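Local coordinates for oxidoreductase protein (Agrobacterium radiobacter, PDB 5UI9) that probably catalyses NAD-dependent oxidation or reduction of a small hydroxylated substrate, as a Gfo/Idh/MocA-family oxidoreductase that binds NAD and 2,3-dihydroxy-2-methylpropanoic acid, at residues P99-L104 with N319-A324; M122-R128 with S313-N319; H80-V84 with D106-M110; G151-F155 with I186-L191. One frame throughout, in Å; residues are numbered along the deposited sequence.

Interaction 1 (P99-L104 with N319-A324); sequences PFAKSL and NLKTFA
L104 and A324 bring the two backbones closest, with their CA atoms 6.1 Å apart. Residues 99-103 form an irregular loop that opens with a cis peptide bond before P99 and runs into helix 104-116; residues 319-324 are regular helix. No direct hydrogen bond joins the segments, so the contact rests on packing and one water. F323 points its ring at the loop backbone between A101 and L104. Its CG lies anti to the backbone N (chi1 -163°), which extends the ring away from its own helix. There CZ stands 3.1 Å from A101 O and CE1 3.4 Å from L104 N, both oblique to the ring plane, while P99 CB comes to the ring edge. L104 lies beside F323: CD1 is against the helix backbone, 3.8 Å from L320 O, and CD2 meets the A324 methyl, CB, at 4.0 Å. On the other flank F100 and N319 run alongside with opposite headings, ring and amide planes 76° apart, with N319 OD1 3.5 Å from F100 CB. P99 also touches NAD, and L104 N is hydrogen-bonded to E327 further along the helix. The contact thus sets an aromatic ring against backbone and apolar side chains, plus one water bridge: the water accepts from the backbone N-H of F100 and donates to the side-chain oxygen N319 OD1 at 2.7 Å.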
loop_
_atom_site.group_PDB
_atom_site.type_symbol
_atom_site.label_atom_id
_atom_site.label_comp_id
_atom_site.label_asym_id
_atom_site.label_seq_id
_atom_site.Cartn_x
_atom_site.Cartn_y
_atom_site.Cartn_z
ATOM N N PRO A 99 21.702 4.158 -11.304
ATOM C CA PRO A 99 21.772 4.969 -10.086
ATOM C C PRO A 99 22.848 6.057 -10.217
ATOM O O PRO A 99 23.939 5.775 -10.715
ATOM C CB PRO A 99 22.198 3.964 -9.006
ATOM C CG PRO A 99 22.189 2.613 -9.651
ATOM C CD PRO A 99 22.325 2.840 -11.121
ATOM N N PHE A 100 22.532 7.270 -9.768
ATOM C CA PHE A 100 23.417 8.438 -9.932
ATOM C C PHE A 100 24.842 8.123 -9.467
ATOM O O PHE A 100 25.797 8.220 -10.245
ATOM C CB PHE A 100 22.808 9.634 -9.172
ATOM C CG PHE A 100 23.501 10.959 -9.372
ATOM C CD1 PHE A 100 24.363 11.218 -10.442
ATOM C CD2 PHE A 100 23.215 11.996 -8.491
ATOM C CE1 PHE A 100 24.961 12.462 -10.586
ATOM C CE2 PHE A 100 23.801 13.245 -8.637
ATOM C CZ PHE A 100 24.677 13.478 -9.684
ATOM N N ALA A 101 24.948 7.692 -8.212
ATOM C CA ALA A 101 26.217 7.368 -7.574
ATOM C C ALA A 101 26.073 6.132 -6.696
ATOM O O ALA A 101 24.969 5.600 -6.538
ATOM C CB ALA A 101 26.672 8.546 -6.732
ATOM N N LYS A 102 27.197 5.688 -6.132
ATOM C CA LYS A 102 27.218 4.593 -5.161
ATOM C C LYS A 102 26.699 5.018 -3.785
ATOM O O LYS A 102 26.208 4.186 -3.030
ATOM C CB LYS A 102 28.636 4.030 -5.011
ATOM C CG LYS A 102 29.126 3.262 -6.225
ATOM C CD LYS A 102 30.564 2.784 -6.058
ATOM C CE LYS A 102 30.791 1.453 -6.763
ATOM N NZ LYS A 102 32.238 1.179 -7.005
ATOM N N SER A 103 26.832 6.304 -3.458
ATOM C CA SER A 103 26.353 6.841 -2.182
ATOM C C SER A 103 25.913 8.295 -2.342
ATOM O O SER A 103 26.242 8.950 -3.340
ATOM C CB SER A 103 27.451 6.740 -1.117
ATOM O OG SER A 103 28.544 7.595 -1.419
ATOM N N LEU A 104 25.173 8.788 -1.353
ATOM C CA LEU A 104 24.717 10.177 -1.344
ATOM C C LEU A 104 25.906 11.142 -1.309
ATOM O O LEU A 104 25.887 12.189 -1.965
ATOM C CB LEU A 104 23.787 10.425 -0.153
ATOM C CG LEU A 104 23.116 11.801 -0.074
ATOM C CD1 LEU A 104 22.296 12.098 -1.321
ATOM C CD2 LEU A 104 22.256 11.909 1.177
ATOM N N ASN A 319 18.081 15.443 -8.118
ATOM C CA ASN A 319 18.178 14.004 -7.943
ATOM C C ASN A 319 18.747 13.587 -6.581
ATOM O O ASN A 319 18.458 12.492 -6.122
ATOM C CB ASN A 319 18.990 13.369 -9.075
ATOM C CG ASN A 319 18.780 11.864 -9.168
ATOM O OD1 ASN A 319 19.662 11.085 -8.813
ATOM N ND2 ASN A 319 17.601 11.455 -9.626
ATOM N N LEU A 320 19.537 14.451 -5.939
ATOM C CA LEU A 320 19.989 14.215 -4.553
ATOM C C LEU A 320 18.818 13.931 -3.608
ATOM O O LEU A 320 18.938 13.116 -2.699
ATOM C CB LEU A 320 20.767 15.418 -4.011
ATOM C CG LEU A 320 22.100 15.809 -4.650
ATOM C CD1 LEU A 320 22.641 17.072 -3.992
ATOM C CD2 LEU A 320 23.107 14.667 -4.556
ATOM N N LYS A 321 17.692 14.607 -3.829
ATOM C CA LYS A 321 16.512 14.443 -2.970
ATOM C C LYS A 321 15.773 13.127 -3.230
ATOM O O LYS A 321 15.054 12.643 -2.359
ATOM C CB LYS A 321 15.589 15.659 -3.075
ATOM C CG LYS A 321 16.213 16.907 -2.441
ATOM C CD LYS A 321 15.377 18.165 -2.632
ATOM C CE LYS A 321 15.612 18.788 -3.997
ATOM N NZ LYS A 321 14.732 19.966 -4.228
ATOM N N THR A 322 15.955 12.560 -4.422
ATOM C CA THR A 322 15.527 11.197 -4.715
ATOM C C THR A 322 16.538 10.197 -4.158
ATOM O O THR A 322 16.158 9.242 -3.468
ATOM C CB THR A 322 15.348 10.983 -6.234
ATOM O OG1 THR A 322 14.204 11.721 -6.677
ATOM C CG2 THR A 322 15.156 9.511 -6.578
ATOM N N PHE A 323 17.818 10.411 -4.461
ATOM C CA PHE A 323 18.861 9.468 -4.053
ATOM C C PHE A 323 18.947 9.290 -2.542
ATOM O O PHE A 323 19.157 8.177 -2.071
ATOM C CB PHE A 323 20.246 9.839 -4.609
ATOM C CG PHE A 323 21.218 8.699 -4.539
ATOM C CD1 PHE A 323 21.934 8.448 -3.370
ATOM C CD2 PHE A 323 21.367 7.832 -5.611
ATOM C CE1 PHE A 323 22.795 7.368 -3.280
ATOM C CE2 PHE A 323 22.239 6.755 -5.533
ATOM C CZ PHE A 323 22.955 6.525 -4.366
ATOM N N ALA A 324 18.793 10.384 -1.799
ATOM C CA ALA A 324 18.689 10.344 -0.333
ATOM C C ALA A 324 17.657 9.332 0.165
ATOM O O ALA A 324 17.896 8.648 1.163
ATOM C CB ALA A 324 18.357 11.722 0.211
HETATM O O HOH W 1 19.731 8.432 -9.242
#

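Interaction 2 (M122-R128 with S313-N319); sequences MVHENFR and STSGADN. With NAD (nicotinamide-adenine-dinucleotide), chain C.
V123 and T314 pair at the edge of the Rossmann-fold sheet, where strand 121-124 is outermost and M122 makes a single beta bridge with S315. Two bonds clasp this pair: V123 N donates to T314 O at 2.8 Å, and T314 OG1 donates to V123 O at 2.7 Å, in the carbonyl plane. With chi1 at 59°, the threonine hydroxyl sits between its own N and carbonyl carbon, while CG2 is directed over one face of the R128 guanidinium. R128 NH1 donates to S313 OG at 2.9 Å, 21° out of the guanidinium plane; NH2 makes a weak, long salt bridge to D318 OD2. R128 NE is paired with D185 and D318 OD1 with R188. S315 is the N-cap residue of helix 316-335; its OG accepts from D318 N and is also bonded to E311. A water donates to E125 OE1 and accepts from N319 ND2, while E125 OE2 is bonded to H182; E125 O is buried without a partner. Past the strand, N126 ND2 donates to H124 NE2 in the imidazole plane and weakly to NAD O7N. The nicotinamide amide answers through N7N, donating to N126 OD1 at 3.1 Å with an N-H...O angle of 165°.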
loop_
_atom_site.group_PDB
_atom_site.type_symbol
_atom_site.label_atom_id
_atom_site.label_comp_id
_atom_site.label_asym_id
_atom_site.label_seq_id
_atom_site.Cartn_x
_atom_site.Cartn_y
_atom_site.Cartn_z
ATOM N N MET A 122 22.500 16.498 -15.582
ATOM C CA MET A 122 21.181 15.880 -15.493
ATOM C C MET A 122 21.340 14.393 -15.236
ATOM O O MET A 122 22.160 13.737 -15.874
ATOM C CB MET A 122 20.388 16.078 -16.792
ATOM C CG MET A 122 18.948 15.577 -16.699
ATOM S SD MET A 122 18.006 15.678 -18.229
ATOM C CE MET A 122 18.636 14.272 -19.132
ATOM N N VAL A 123 20.530 13.863 -14.325
ATOM C CA VAL A 123 20.430 12.420 -14.158
ATOM C C VAL A 123 19.404 11.906 -15.156
ATOM O O VAL A 123 18.304 12.461 -15.275
ATOM C CB VAL A 123 20.057 12.030 -12.713
ATOM C CG1 VAL A 123 19.957 10.507 -12.563
ATOM C CG2 VAL A 123 21.094 12.606 -11.758
ATOM N N HIS A 124 19.764 10.863 -15.899
ATOM C CA HIS A 124 18.810 10.232 -16.797
ATOM C C HIS A 124 17.861 9.410 -15.913
ATOM O O HIS A 124 18.072 8.223 -15.677
ATOM C CB HIS A 124 19.507 9.382 -17.868
ATOM C CG HIS A 124 18.591 8.902 -18.955
ATOM N ND1 HIS A 124 18.811 9.183 -20.285
ATOM C CD2 HIS A 124 17.462 8.150 -18.908
ATOM C CE1 HIS A 124 17.860 8.626 -21.011
ATOM N NE2 HIS A 124 17.022 8.000 -20.199
ATOM N N GLU A 125 16.842 10.092 -15.398
ATOM C CA GLU A 125 15.808 9.490 -14.577
ATOM C C GLU A 125 14.489 9.616 -15.349
ATOM O O GLU A 125 13.805 10.644 -15.263
ATOM C CB GLU A 125 15.773 10.206 -13.220
ATOM C CG GLU A 125 14.702 9.730 -12.253
ATOM C CD GLU A 125 14.581 8.215 -12.197
ATOM O OE1 GLU A 125 15.526 7.552 -11.717
ATOM O OE2 GLU A 125 13.543 7.701 -12.661
ATOM N N ASN A 126 14.153 8.565 -16.106
ATOM C CA ASN A 126 13.148 8.669 -17.185
ATOM C C ASN A 126 11.720 8.220 -16.832
ATOM O O ASN A 126 10.801 8.425 -17.626
ATOM C CB ASN A 126 13.654 8.008 -18.502
ATOM C CG ASN A 126 14.005 6.525 -18.362
ATOM O OD1 ASN A 126 13.431 5.799 -17.554
ATOM N ND2 ASN A 126 14.953 6.069 -19.175
ATOM N N PHE A 127 11.518 7.655 -15.641
ATOM C CA PHE A 127 10.187 7.137 -15.253
ATOM C C PHE A 127 9.157 8.251 -15.114
ATOM O O PHE A 127 8.055 8.124 -15.635
ATOM C CB PHE A 127 10.255 6.279 -13.984
ATOM C CG PHE A 127 10.455 4.817 -14.258
ATOM C CD1 PHE A 127 11.515 4.383 -15.036
ATOM C CD2 PHE A 127 9.581 3.865 -13.728
ATOM C CE1 PHE A 127 11.698 3.034 -15.297
ATOM C CE2 PHE A 127 9.767 2.513 -13.975
ATOM C CZ PHE A 127 10.819 2.094 -14.765
ATOM N N ARG A 128 9.531 9.363 -14.478
ATOM C CA ARG A 128 8.643 10.537 -14.406
ATOM C C ARG A 128 8.296 11.137 -15.783
ATOM O O ARG A 128 7.306 11.861 -15.909
ATOM C CB ARG A 128 9.223 11.625 -13.494
ATOM C CG ARG A 128 10.460 12.342 -14.047
ATOM C CD ARG A 128 10.671 13.683 -13.377
ATOM N NE ARG A 128 11.133 13.538 -12.000
ATOM C CZ ARG A 128 11.452 14.548 -11.193
ATOM N NH1 ARG A 128 11.368 15.809 -11.608
ATOM N NH2 ARG A 128 11.881 14.298 -9.965
ATOM N N SER A 313 14.800 18.992 -15.219
ATOM C CA SER A 313 13.808 18.535 -14.240
ATOM C C SER A 313 14.452 17.566 -13.250
ATOM O O SER A 313 14.234 17.675 -12.040
ATOM C CB SER A 313 12.619 17.877 -14.964
ATOM O OG SER A 313 11.668 17.335 -14.062
ATOM N N THR A 314 15.249 16.630 -13.764
ATOM C CA THR A 314 16.011 15.706 -12.921
ATOM C C THR A 314 17.495 16.077 -12.926
ATOM O O THR A 314 18.372 15.242 -13.179
ATOM C CB THR A 314 15.803 14.242 -13.354
ATOM O OG1 THR A 314 16.203 14.081 -14.719
ATOM C CG2 THR A 314 14.335 13.851 -13.198
ATOM N N SER A 315 17.766 17.342 -12.615
ATOM C CA SER A 315 19.122 17.834 -12.507
ATOM C C SER A 315 19.812 17.067 -11.387
ATOM O O SER A 315 19.142 16.494 -10.518
ATOM C CB SER A 315 19.132 19.336 -12.206
ATOM O OG SER A 315 18.580 19.593 -10.925
ATOM N N GLY A 316 21.140 17.035 -11.423
ATOM C CA GLY A 316 21.923 16.396 -10.369
ATOM C C GLY A 316 21.472 16.839 -8.986
ATOM O O GLY A 316 21.280 16.002 -8.092
ATOM N N ALA A 317 21.272 18.152 -8.834
ATOM C CA ALA A 317 20.824 18.765 -7.578
ATOM C C ALA A 317 19.444 18.265 -7.136
ATOM O O ALA A 317 19.264 17.903 -5.971
ATOM C CB ALA A 317 20.827 20.287 -7.697
ATOM N N ASP A 318 18.482 18.235 -8.059
ATOM C CA ASP A 318 17.167 17.666 -7.760
ATOM C C ASP A 318 17.273 16.191 -7.368
ATOM O O ASP A 318 16.641 15.752 -6.402
ATOM C CB ASP A 318 16.207 17.798 -8.949
ATOM C CG ASP A 318 14.831 17.177 -8.662
ATOM O OD1 ASP A 318 13.986 17.859 -8.042
ATOM O OD2 ASP A 318 14.603 16.004 -9.041
ATOM N N ASN A 319 18.081 15.443 -8.118
ATOM C CA ASN A 319 18.178 14.004 -7.943
ATOM C C ASN A 319 18.747 13.587 -6.581
ATOM O O ASN A 319 18.458 12.492 -6.122
ATOM C CB ASN A 319 18.990 13.369 -9.075
ATOM C CG ASN A 319 18.780 11.864 -9.168
ATOM O OD1 ASN A 319 19.662 11.085 -8.813
ATOM N ND2 ASN A 319 17.601 11.455 -9.626
HETATM P PA NAD C . 25.666 -2.833 -19.395
HETATM O O1A NAD C . 26.674 -3.557 -18.529
HETATM O O2A NAD C . 24.860 -3.592 -20.413
HETATM O O5B NAD C . 26.420 -1.641 -20.152
HETATM C C5B NAD C . 27.473 -0.891 -19.560
HETATM C C4B NAD C . 28.522 -0.666 -20.637
HETATM O O4B NAD C . 29.441 0.323 -20.185
HETATM C C3B NAD C . 29.331 -1.919 -20.940
HETATM O O3B NAD C . 29.346 -2.144 -22.356
HETATM C C2B NAD C . 30.721 -1.641 -20.386
HETATM O O2B NAD C . 31.742 -2.220 -21.198
HETATM C C1B NAD C . 30.778 -0.122 -20.405
HETATM N N9A NAD C . 31.629 0.547 -19.392
HETATM C C8A NAD C . 31.640 0.351 -18.059
HETATM N N7A NAD C . 32.533 1.189 -17.471
HETATM C C5A NAD C . 33.091 1.947 -18.433
HETATM C C6A NAD C . 34.106 3.032 -18.518
HETATM N N6A NAD C . 34.732 3.498 -17.415
HETATM N N1A NAD C . 34.383 3.546 -19.739
HETATM C C2A NAD C . 33.783 3.105 -20.864
HETATM N N3A NAD C . 32.857 2.127 -20.857
HETATM C C4A NAD C . 32.478 1.524 -19.698
HETATM O O3 NAD C . 24.674 -2.019 -18.427
HETATM P PN NAD C . 23.176 -1.577 -18.840
HETATM O O1N NAD C . 22.214 -2.708 -18.577
HETATM O O2N NAD C . 23.202 -0.939 -20.206
HETATM O O5D NAD C . 22.928 -0.476 -17.710
HETATM C C5D NAD C . 23.742 0.688 -17.663
HETATM C C4D NAD C . 23.079 1.692 -16.739
HETATM O O4D NAD C . 21.789 2.014 -17.268
HETATM C C3D NAD C . 22.878 1.136 -15.337
HETATM O O3D NAD C . 23.322 2.089 -14.366
HETATM C C2D NAD C . 21.383 0.886 -15.234
HETATM O O2D NAD C . 20.860 1.133 -13.928
HETATM C C1D NAD C . 20.804 1.872 -16.246
HETATM N N1N NAD C . 19.503 1.502 -16.834
HETATM C C2N NAD C . 18.568 2.468 -16.893
HETATM C C3N NAD C . 17.308 2.246 -17.426
HETATM C C7N NAD C . 16.325 3.385 -17.448
HETATM O O7N NAD C . 16.742 4.528 -17.620
HETATM N N7N NAD C . 15.021 3.151 -17.286
HETATM C C4N NAD C . 17.008 0.973 -17.914
HETATM C C5N NAD C . 17.985 -0.024 -17.856
HETATM C C6N NAD C . 19.238 0.267 -17.315
HETATM O O HOH W 2 16.996 8.706 -9.865
#

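Interaction 3 (H80-V84 with D106-M110); sequences HRALV and DAKAM
R81 and M110 carry this contact between two nearly parallel helical segments, whose axes approach to 10.0 Å at an angle of 8°. The arginine leaves its helix with CG anti to the backbone N and stays extended to NE, which carries the guanidinium across to the neighbouring helix. There R81 NH1 makes a salt bridge to D106 OD1 at 2.7 Å. The oxygen lies in the guanidinium plane, but the nitrogen meets it on the anti side, tilted 33° out of the carboxylate plane, with the two flat groups turned 73° apart. A109 CB sits over one guanidinium face, 3.5 Å from R81 NH2, and the arginine has a second acidic partner, E85, at NE. Nearer the R81 backbone, M110 lies obliquely against the arginine, its SD 3.7 Å from R81 CA. A bend at chi3 brings the methyl M110 CE to 3.7 Å from V84 CG2 and close to H80 O. Helices 80-89 and 104-116 flank the Rossmann-fold sheet side by side; V84 also rests on strands 70-73 and 94-97, and M110 on F100 of the loop after strand 94-97.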
loop_
_atom_site.group_PDB
_atom_site.type_symbol
_atom_site.label_atom_id
_atom_site.label_comp_id
_atom_site.label_asym_id
_atom_site.label_seq_id
_atom_site.Cartn_x
_atom_site.Cartn_y
_atom_site.Cartn_z
ATOM N N HIS A 80 30.480 6.185 -12.742
ATOM C CA HIS A 80 29.736 7.451 -12.866
ATOM C C HIS A 80 30.482 8.655 -12.288
ATOM O O HIS A 80 30.574 9.697 -12.953
ATOM C CB HIS A 80 28.354 7.378 -12.215
ATOM C CG HIS A 80 27.370 6.540 -12.963
ATOM N ND1 HIS A 80 26.091 6.313 -12.503
ATOM C CD2 HIS A 80 27.482 5.851 -14.123
ATOM C CE1 HIS A 80 25.455 5.528 -13.357
ATOM N NE2 HIS A 80 26.276 5.234 -14.348
ATOM N N ARG A 81 31.001 8.514 -11.064
ATOM C CA ARG A 81 31.649 9.632 -10.378
ATOM C C ARG A 81 32.841 10.143 -11.173
ATOM O O ARG A 81 32.964 11.349 -11.387
ATOM C CB ARG A 81 32.077 9.291 -8.941
ATOM C CG ARG A 81 32.866 10.435 -8.302
ATOM C CD ARG A 81 32.913 10.414 -6.788
ATOM N NE ARG A 81 33.692 11.558 -6.304
ATOM C CZ ARG A 81 33.869 11.887 -5.025
ATOM N NH1 ARG A 81 33.332 11.163 -4.044
ATOM N NH2 ARG A 81 34.604 12.953 -4.721
ATOM N N ALA A 82 33.700 9.223 -11.607
ATOM C CA ALA A 82 34.887 9.577 -12.380
ATOM C C ALA A 82 34.520 10.251 -13.704
ATOM O O ALA A 82 35.131 11.250 -14.074
ATOM C CB ALA A 82 35.761 8.346 -12.630
ATOM N N LEU A 83 33.513 9.720 -14.398
ATOM C CA LEU A 83 33.127 10.263 -15.707
ATOM C C LEU A 83 32.489 11.648 -15.606
ATOM O O LEU A 83 32.735 12.502 -16.464
ATOM C CB LEU A 83 32.235 9.281 -16.471
ATOM C CG LEU A 83 32.976 8.007 -16.906
ATOM C CD1 LEU A 83 31.982 6.954 -17.376
ATOM C CD2 LEU A 83 34.025 8.290 -17.979
ATOM N N VAL A 84 31.702 11.881 -14.555
ATOM C CA VAL A 84 31.148 13.212 -14.281
ATOM C C VAL A 84 32.265 14.199 -13.925
ATOM O O VAL A 84 32.236 15.350 -14.372
ATOM C CB VAL A 84 30.067 13.173 -13.173
ATOM C CG1 VAL A 84 29.674 14.574 -12.717
ATOM C CG2 VAL A 84 28.836 12.438 -13.679
ATOM N N ASP A 106 29.018 10.593 -2.565
ATOM C CA ASP A 106 29.536 10.670 -3.943
ATOM C C ASP A 106 28.670 11.542 -4.850
ATOM O O ASP A 106 29.194 12.311 -5.663
ATOM C CB ASP A 106 29.654 9.274 -4.577
ATOM C CG ASP A 106 30.832 8.467 -4.036
ATOM O OD1 ASP A 106 31.777 9.050 -3.462
ATOM O OD2 ASP A 106 30.811 7.236 -4.212
ATOM N N ALA A 107 27.353 11.397 -4.716
ATOM C CA ALA A 107 26.400 12.167 -5.508
ATOM C C ALA A 107 26.543 13.664 -5.236
ATOM O O ALA A 107 26.605 14.450 -6.174
ATOM C CB ALA A 107 24.971 11.706 -5.244
ATOM N N LYS A 108 26.621 14.040 -3.961
ATOM C CA LYS A 108 26.834 15.442 -3.568
ATOM C C LYS A 108 28.121 16.037 -4.145
ATOM O O LYS A 108 28.110 17.179 -4.607
ATOM C CB LYS A 108 26.876 15.598 -2.045
ATOM C CG LYS A 108 25.528 15.547 -1.349
ATOM C CD LYS A 108 25.732 15.748 0.145
ATOM C CE LYS A 108 24.476 15.464 0.947
ATOM N NZ LYS A 108 24.797 15.323 2.396
ATOM N N ALA A 109 29.221 15.278 -4.102
ATOM C CA ALA A 109 30.503 15.745 -4.658
ATOM C C ALA A 109 30.409 15.947 -6.168
ATOM O O ALA A 109 30.941 16.932 -6.701
ATOM C CB ALA A 109 31.634 14.783 -4.320
ATOM N N MET A 110 29.720 15.029 -6.847
ATOM C CA MET A 110 29.488 15.144 -8.295
ATOM C C MET A 110 28.685 16.401 -8.647
ATOM O O MET A 110 29.011 17.110 -9.606
ATOM C CB MET A 110 28.778 13.889 -8.837
ATOM C CG MET A 110 29.648 12.640 -8.847
ATOM S SD MET A 110 28.708 11.106 -8.722
ATOM C CE MET A 110 28.069 10.989 -10.387
#

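Interaction 4 (G151-F155 with I186-L191); sequences GRFSF and IARFIL
The F153 ring lies with one face on A187 and its edge toward L191 and I190. A187 CA stands over the centre of the ring, 3.9 Å from the centroid and only 12° off the normal, which meets the geometry of a CH-pi contact. L191 CD1 lies in the ring plane, 3.9 Å from F153 CE1, and I190 CG1 is at the edge, 3.9 Å from F153 CE2. I186 CG2 arrives obliquely, 3.8 Å from F153 CD2. A187 thus takes the face while I190 and L191 border the edge of a single ring. The F153 CG lies anti to the carbonyl carbon and beside the backbone N (chi1 -53°), which directs the ring toward the helix. Strand and helix segments run at 151°, not far from antiparallel, with their axes 9.6 Å apart, and no hydrogen bond joins them. G151, lacking a side chain, lets L191 CD1 approach G151 N to 4.2 Å. This is helix-on-sheet packing in the Gfo/Idh/MocA C-terminal domain. Strand 148-156 runs between strands 245-250 and 225-231 in the large mixed sheet: I246, I248 and S226 also touch F153, while helix 131-141 packs against I186 and I190 of helix 175-191.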
loop_
_atom_site.group_PDB
_atom_site.type_symbol
_atom_site.label_atom_id
_atom_site.label_comp_id
_atom_site.label_asym_id
_atom_site.label_seq_id
_atom_site.Cartn_x
_atom_site.Cartn_y
_atom_site.Cartn_z
ATOM N N GLY A 151 -1.151 8.715 -1.103
ATOM C CA GLY A 151 -0.835 8.067 -2.370
ATOM C C GLY A 151 -0.271 6.673 -2.227
ATOM O O GLY A 151 0.243 6.309 -1.180
ATOM N N ARG A 152 -0.398 5.892 -3.295
ATOM C CA ARG A 152 0.314 4.644 -3.435
ATOM C C ARG A 152 0.949 4.595 -4.811
ATOM O O ARG A 152 0.279 4.860 -5.809
ATOM C CB ARG A 152 -0.623 3.451 -3.274
ATOM C CG ARG A 152 0.119 2.117 -3.286
ATOM C CD ARG A 152 -0.756 0.970 -3.744
ATOM N NE ARG A 152 -0.025 -0.297 -3.708
ATOM C CZ ARG A 152 -0.484 -1.452 -4.178
ATOM N NH1 ARG A 152 -1.688 -1.543 -4.727
ATOM N NH2 ARG A 152 0.269 -2.533 -4.098
ATOM N N PHE A 153 2.228 4.222 -4.843
ATOM C CA PHE A 153 3.007 4.075 -6.063
ATOM C C PHE A 153 3.585 2.661 -6.051
ATOM O O PHE A 153 4.389 2.336 -5.183
ATOM C CB PHE A 153 4.133 5.114 -6.092
ATOM C CG PHE A 153 3.654 6.525 -5.890
ATOM C CD1 PHE A 153 3.480 7.040 -4.601
ATOM C CD2 PHE A 153 3.366 7.341 -6.979
ATOM C CE1 PHE A 153 3.023 8.335 -4.409
ATOM C CE2 PHE A 153 2.908 8.638 -6.791
ATOM C CZ PHE A 153 2.735 9.135 -5.505
ATOM N N SER A 154 3.189 1.841 -7.020
ATOM C CA SER A 154 3.408 0.393 -6.964
ATOM C C SER A 154 3.990 -0.133 -8.276
ATOM O O SER A 154 3.465 0.147 -9.346
ATOM C CB SER A 154 2.079 -0.308 -6.665
ATOM O OG SER A 154 2.258 -1.701 -6.479
ATOM N N PHE A 155 5.088 -0.880 -8.180
ATOM C CA PHE A 155 5.697 -1.551 -9.328
ATOM C C PHE A 155 5.959 -2.974 -8.871
ATOM O O PHE A 155 6.948 -3.234 -8.175
ATOM C CB PHE A 155 6.992 -0.832 -9.732
ATOM C CG PHE A 155 7.635 -1.358 -11.002
ATOM C CD1 PHE A 155 8.378 -2.536 -11.001
ATOM C CD2 PHE A 155 7.556 -0.630 -12.188
ATOM C CE1 PHE A 155 8.979 -3.003 -12.162
ATOM C CE2 PHE A 155 8.159 -1.091 -13.347
ATOM C CZ PHE A 155 8.872 -2.280 -13.332
ATOM N N ILE A 186 9.150 9.146 -8.608
ATOM C CA ILE A 186 7.761 9.431 -8.981
ATOM C C ILE A 186 6.997 9.962 -7.764
ATOM O O ILE A 186 6.266 10.934 -7.880
ATOM C CB ILE A 186 7.044 8.211 -9.609
ATOM C CG1 ILE A 186 7.673 7.863 -10.966
ATOM C CG2 ILE A 186 5.554 8.500 -9.802
ATOM C CD1 ILE A 186 7.292 6.504 -11.517
ATOM N N ALA A 187 7.179 9.339 -6.605
ATOM C CA ALA A 187 6.513 9.794 -5.378
ATOM C C ALA A 187 6.828 11.269 -5.091
ATOM O O ALA A 187 5.929 12.044 -4.778
ATOM C CB ALA A 187 6.908 8.919 -4.196
ATOM N N ARG A 188 8.098 11.649 -5.238
ATOM C CA ARG A 188 8.529 13.061 -5.102
ATOM C C ARG A 188 7.920 13.970 -6.156
ATOM O O ARG A 188 7.427 15.052 -5.847
ATOM C CB ARG A 188 10.045 13.185 -5.237
ATOM C CG ARG A 188 10.836 12.761 -4.023
ATOM C CD ARG A 188 12.297 13.159 -4.175
ATOM N NE ARG A 188 12.449 14.599 -4.418
ATOM C CZ ARG A 188 12.946 15.177 -5.516
ATOM N NH1 ARG A 188 13.430 14.475 -6.546
ATOM N NH2 ARG A 188 12.981 16.502 -5.573
ATOM N N PHE A 189 7.996 13.524 -7.404
ATOM C CA PHE A 189 7.460 14.254 -8.552
ATOM C C PHE A 189 5.979 14.593 -8.363
ATOM O O PHE A 189 5.562 15.713 -8.625
ATOM C CB PHE A 189 7.683 13.415 -9.820
ATOM C CG PHE A 189 7.203 14.057 -11.090
ATOM C CD1 PHE A 189 7.685 15.307 -11.486
ATOM C CD2 PHE A 189 6.300 13.397 -11.918
ATOM C CE1 PHE A 189 7.251 15.888 -12.673
ATOM C CE2 PHE A 189 5.863 13.970 -13.104
ATOM C CZ PHE A 189 6.348 15.220 -13.487
ATOM N N ILE A 190 5.199 13.621 -7.882
ATOM C CA ILE A 190 3.759 13.789 -7.684
ATOM C C ILE A 190 3.401 14.502 -6.371
ATOM O O ILE A 190 2.603 15.434 -6.389
ATOM C CB ILE A 190 3.022 12.423 -7.762
ATOM C CG1 ILE A 190 3.283 11.738 -9.119
ATOM C CG2 ILE A 190 1.526 12.588 -7.532
ATOM C CD1 ILE A 190 3.100 12.627 -10.337
ATOM N N LEU A 191 3.958 14.054 -5.245
ATOM C CA LEU A 191 3.548 14.560 -3.914
ATOM C C LEU A 191 4.596 15.406 -3.184
ATOM O O LEU A 191 4.402 15.747 -2.012
ATOM C CB LEU A 191 3.122 13.390 -3.020
ATOM C CG LEU A 191 1.925 12.570 -3.497
ATOM C CD1 LEU A 191 1.678 11.422 -2.533
ATOM C CD2 LEU A 191 0.678 13.431 -3.630
#

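Interactions 1 and 2 share N319 and helix 316-335; their centres are 10 Å apart, and F100 CG meets V123 CG2 at 3.8 Å. Interaction 3 adjoins the first through H80, whose ND1 lies 3.0 Å from F100 O, and through M110 CE against the F100 ring. Interaction 4 belongs to the other domain, its centre about 26 Å from that of interaction 3. It reaches the first two through R188, with NH2 3.0 Å from D318 OD1 and NH1 2.9 Å from T322 OG1. NAD touches P99 and N126, and F127 contacts the hydroxy acid, so interactions 1 and 2 border what is probably the active site; the I186 side chain lies about 10 Å from each ligand.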